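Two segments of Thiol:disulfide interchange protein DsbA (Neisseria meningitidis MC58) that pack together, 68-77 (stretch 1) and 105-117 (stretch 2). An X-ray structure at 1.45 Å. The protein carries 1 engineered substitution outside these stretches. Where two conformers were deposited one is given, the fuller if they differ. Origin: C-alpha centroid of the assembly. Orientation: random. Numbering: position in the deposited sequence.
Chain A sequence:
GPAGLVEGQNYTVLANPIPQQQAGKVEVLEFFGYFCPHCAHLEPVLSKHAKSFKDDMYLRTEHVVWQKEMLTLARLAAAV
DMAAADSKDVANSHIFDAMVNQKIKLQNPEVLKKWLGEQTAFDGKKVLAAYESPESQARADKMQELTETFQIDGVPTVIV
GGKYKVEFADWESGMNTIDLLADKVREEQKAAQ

Stretch 1, residues 68-77: KEMLTLARLA
Stretch 2 105-117: KLQNPEVLKKWLG

Two helical segments run side by side in nearly the same direction. Stretch 1 is helical through 71-77, with residues 68-70 already at helical phi/psi; stretch 2 begins with a type I turn from Lys-105 to Asn-108, closed by Asn-108 N to Lys-105 O at 3.0 Å, and continues as helix 109-117. The helix axes cross at -22° and approach no closer than 11.2 Å, and leucine side chains occupy part of the space between them. Asn-108 (chi1 t) caps the second helix: its OD1 accepts from Glu-110 N at 2.8 Å. Pro-109, whose ring restricts phi (here -51°), suits a first helical turn, where its nitrogen need donate no bond.

The backbones come nearest where Thr-72 faces the turn, Thr-72 CA lying 5.3 Å from Gln-107 CA. Thr-72 (chi1 m) is compact enough for this tight site: its CB lies 3.3 Å from Gln-107 O, its OG1 3.8 Å from Pro-109 CG, and its methyl CG2 4.1 Å from Leu-112 CD2. No clear direct hydrogen bond joins the stretches; instead one water donates to both Glu-69 O (2.7 Å) and Gln-107 O (2.6 Å), tying together two carbonyls that cannot bond each other. Gln-107 (chi1 p, chi2 m) sets its CB 3.9 Å from Leu-73 CG (Leu-73 is m, t), while Leu-73 CD2 reaches within 3.7 Å of Gln-107 N.

One turn after Thr-72, the backbones are farther apart, with Leu-76 CA 8.4 Å from Leu-112 CA. Leu-76 (t, p), which has the most surface covered, spans this gap. Both its methyls border Leu-112 CD1 (CD2 at 3.8 Å, CD1 at 4.0 Å); Leu-76 CD2 also lies 4.3 Å from Leu-106 CD1, and Leu-76 CD1 4.1 Å from Leu-116 CD2. Leu-112 is t, p; Leu-106 and Leu-116 are m, t. Branched, apolar leucines suit this cluster, burying hydrocarbon without leaving a polar side-chain group unsatisfied.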

# COMPACT_ATOMS: atom_id res chain seq x y z
N LYS A 68 -9.07 1.29 -16.95
CA LYS A 68 -9.51 -0.11 -16.88
C LYS A 68 -8.35 -1.10 -17.01
O LYS A 68 -8.39 -2.18 -16.45
CB LYS A 68 -10.60 -0.42 -17.92
CG LYS A 68 -10.10 -0.48 -19.35
CD LYS A 68 -11.23 -0.82 -20.34
CE LYS A 68 -10.73 -0.89 -21.79
NZ LYS A 68 -11.61 -1.70 -22.71
N GLU A 69 -7.31 -0.70 -17.74
CA GLU A 69 -6.16 -1.56 -17.96
C GLU A 69 -5.36 -1.78 -16.68
O GLU A 69 -4.56 -2.71 -16.59
CB GLU A 69 -5.24 -0.95 -19.02
CG GLU A 69 -5.84 -0.95 -20.42
CD GLU A 69 -6.68 0.30 -20.72
OE1 GLU A 69 -6.91 1.14 -19.81
OE2 GLU A 69 -7.11 0.45 -21.89
N MET A 70 -5.59 -0.93 -15.69
CA MET A 70 -4.82 -0.96 -14.43
C MET A 70 -5.40 -1.94 -13.41
O MET A 70 -4.73 -2.27 -12.43
CB MET A 70 -4.71 0.46 -13.86
CG MET A 70 -3.65 0.65 -12.77
SD MET A 70 -3.45 2.37 -12.24
CE MET A 70 -2.74 3.13 -13.72
N LEU A 71 -6.62 -2.41 -13.65
CA LEU A 71 -7.26 -3.37 -12.76
C LEU A 71 -6.44 -4.64 -12.60
O LEU A 71 -6.40 -5.21 -11.52
CB LEU A 71 -8.70 -3.69 -13.21
CG LEU A 71 -9.59 -4.42 -12.20
CD1 LEU A 71 -9.79 -3.60 -10.93
CD2 LEU A 71 -10.94 -4.76 -12.82
N THR A 72 -5.77 -5.08 -13.67
CA THR A 72 -4.91 -6.27 -13.60
C THR A 72 -3.78 -6.11 -12.57
O THR A 72 -3.45 -7.05 -11.83
CB THR A 72 -4.35 -6.62 -15.00
OG1 THR A 72 -5.44 -6.96 -15.87
CG2 THR A 72 -3.35 -7.80 -14.92
N LEU A 73 -3.22 -4.91 -12.51
CA LEU A 73 -2.16 -4.64 -11.54
C LEU A 73 -2.70 -4.62 -10.12
O LEU A 73 -2.04 -5.07 -9.20
CB LEU A 73 -1.45 -3.32 -11.85
CG LEU A 73 -0.65 -3.25 -13.15
CD1 LEU A 73 -0.08 -1.83 -13.39
CD2 LEU A 73 0.46 -4.33 -13.19
N ALA A 74 -3.91 -4.08 -9.95
CA ALA A 74 -4.57 -4.15 -8.64
C ALA A 74 -4.87 -5.60 -8.23
O ALA A 74 -4.70 -5.96 -7.06
CB ALA A 74 -5.83 -3.28 -8.64
N ARG A 75 -5.28 -6.44 -9.19
CA ARG A 75 -5.49 -7.86 -8.90
C ARG A 75 -4.19 -8.56 -8.49
O ARG A 75 -4.19 -9.43 -7.61
CB ARG A 75 -6.13 -8.58 -10.10
CG ARG A 75 -6.79 -9.88 -9.69
CD ARG A 75 -7.62 -10.52 -10.79
NE ARG A 75 -8.32 -11.67 -10.25
CZ ARG A 75 -9.10 -12.50 -10.95
NH1 ARG A 75 -9.27 -12.30 -12.25
NH2 ARG A 75 -9.69 -13.52 -10.33
N LEU A 76 -3.08 -8.19 -9.14
CA LEU A 76 -1.75 -8.65 -8.70
C LEU A 76 -1.45 -8.22 -7.27
O LEU A 76 -0.97 -9.04 -6.47
CB LEU A 76 -0.65 -8.14 -9.64
CG LEU A 76 0.79 -8.47 -9.24
CD1 LEU A 76 0.99 -9.96 -8.99
CD2 LEU A 76 1.78 -7.93 -10.25
N ALA A 77 -1.69 -6.95 -6.94
CA ALA A 77 -1.44 -6.46 -5.58
C ALA A 77 -2.28 -7.26 -4.58
O ALA A 77 -1.77 -7.68 -3.51
CB ALA A 77 -1.76 -4.97 -5.48
N LYS A 105 5.54 -6.15 -19.05
CA LYS A 105 4.13 -5.76 -19.07
C LYS A 105 3.26 -6.66 -18.21
O LYS A 105 2.40 -7.40 -18.70
CB LYS A 105 3.62 -5.66 -20.50
CG LYS A 105 4.31 -4.56 -21.28
CD LYS A 105 3.99 -4.62 -22.76
CE LYS A 105 4.79 -3.58 -23.52
NZ LYS A 105 4.40 -2.20 -23.13
N LEU A 106 3.47 -6.55 -16.90
CA LEU A 106 2.68 -7.33 -15.95
C LEU A 106 1.19 -6.94 -15.91
O LEU A 106 0.39 -7.64 -15.31
CB LEU A 106 3.31 -7.28 -14.55
CG LEU A 106 4.73 -7.85 -14.37
CD1 LEU A 106 5.15 -7.71 -12.91
CD2 LEU A 106 4.82 -9.30 -14.84
N GLN A 107 0.83 -5.82 -16.55
CA GLN A 107 -0.59 -5.44 -16.64
C GLN A 107 -1.36 -6.31 -17.65
O GLN A 107 -2.60 -6.23 -17.73
CB GLN A 107 -0.76 -3.95 -16.98
CG GLN A 107 -0.27 -3.55 -18.37
CD GLN A 107 1.20 -3.17 -18.42
OE1 GLN A 107 2.01 -3.62 -17.61
NE2 GLN A 107 1.56 -2.34 -19.39
N ASN A 108 -0.62 -7.10 -18.42
CA ASN A 108 -1.21 -8.03 -19.39
C ASN A 108 -1.30 -9.42 -18.77
O ASN A 108 -0.26 -10.03 -18.53
CB ASN A 108 -0.36 -8.09 -20.67
CG ASN A 108 -0.81 -9.18 -21.68
OD1 ASN A 108 -1.57 -10.10 -21.36
ND2 ASN A 108 -0.30 -9.07 -22.90
N PRO A 109 -2.52 -9.92 -18.50
CA PRO A 109 -2.68 -11.20 -17.80
C PRO A 109 -1.88 -12.37 -18.39
O PRO A 109 -1.41 -13.22 -17.63
CB PRO A 109 -4.18 -11.47 -17.89
CG PRO A 109 -4.77 -10.11 -17.92
CD PRO A 109 -3.84 -9.31 -18.79
N GLU A 110 -1.69 -12.41 -19.71
CA GLU A 110 -0.91 -13.50 -20.31
C GLU A 110 0.56 -13.45 -19.91
O GLU A 110 1.19 -14.48 -19.68
CB GLU A 110 -1.01 -13.48 -21.83
CG GLU A 110 -2.36 -13.92 -22.34
CD GLU A 110 -2.69 -15.33 -21.92
OE1 GLU A 110 -3.60 -15.50 -21.09
OE2 GLU A 110 -2.02 -16.28 -22.40
N VAL A 111 1.09 -12.23 -19.88
CA VAL A 111 2.47 -11.98 -19.43
C VAL A 111 2.61 -12.22 -17.92
O VAL A 111 3.55 -12.88 -17.46
CB VAL A 111 2.93 -10.55 -19.80
CG1 VAL A 111 4.30 -10.24 -19.22
CG2 VAL A 111 2.96 -10.39 -21.31
N LEU A 112 1.66 -11.70 -17.15
CA LEU A 112 1.69 -11.81 -15.70
C LEU A 112 1.63 -13.26 -15.22
O LEU A 112 2.39 -13.66 -14.33
CB LEU A 112 0.54 -11.01 -15.08
CG LEU A 112 0.40 -11.16 -13.56
CD1 LEU A 112 1.67 -10.68 -12.88
CD2 LEU A 112 -0.80 -10.39 -13.07
N LYS A 113 0.74 -14.06 -15.80
CA LYS A 113 0.57 -15.43 -15.33
C LYS A 113 1.82 -16.29 -15.56
O LYS A 113 2.22 -17.07 -14.69
CB LYS A 113 -0.68 -16.09 -15.93
CG LYS A 113 -1.98 -15.43 -15.42
CD LYS A 113 -3.25 -16.10 -15.98
CE LYS A 113 -3.41 -15.80 -17.47
NZ LYS A 113 -4.84 -15.88 -17.93
N LYS A 114 2.44 -16.14 -16.73
CA LYS A 114 3.70 -16.83 -17.02
C LYS A 114 4.79 -16.39 -16.04
O LYS A 114 5.50 -17.23 -15.48
CB LYS A 114 4.14 -16.59 -18.48
CG LYS A 114 5.51 -17.15 -18.85
CD LYS A 114 6.01 -16.58 -20.17
CE LYS A 114 7.39 -17.12 -20.56
NZ LYS A 114 8.48 -16.59 -19.69
N TRP A 115 4.91 -15.08 -15.85
CA TRP A 115 5.90 -14.51 -14.93
C TRP A 115 5.71 -15.05 -13.50
O TRP A 115 6.67 -15.48 -12.84
CB TRP A 115 5.83 -12.98 -14.97
CG TRP A 115 6.90 -12.30 -14.16
CD1 TRP A 115 8.17 -12.01 -14.56
CD2 TRP A 115 6.78 -11.81 -12.82
NE1 TRP A 115 8.86 -11.39 -13.54
CE2 TRP A 115 8.03 -11.25 -12.46
CE3 TRP A 115 5.75 -11.80 -11.88
CZ2 TRP A 115 8.26 -10.68 -11.21
CZ3 TRP A 115 5.98 -11.24 -10.62
CH2 TRP A 115 7.23 -10.69 -10.30
N LEU A 116 4.46 -15.03 -13.02
CA LEU A 116 4.19 -15.51 -11.67
C LEU A 116 4.58 -16.98 -11.51
O LEU A 116 5.19 -17.35 -10.50
CB LEU A 116 2.72 -15.32 -11.30
CG LEU A 116 2.28 -13.91 -10.90
CD1 LEU A 116 0.77 -13.92 -10.67
CD2 LEU A 116 3.03 -13.46 -9.65
N GLY A 117 4.24 -17.80 -12.50
CA GLY A 117 4.57 -19.22 -12.44
C GLY A 117 6.05 -19.50 -12.28
O GLY A 117 6.42 -20.54 -11.74
O HOH W 1 -3.87 -4.18 -18.73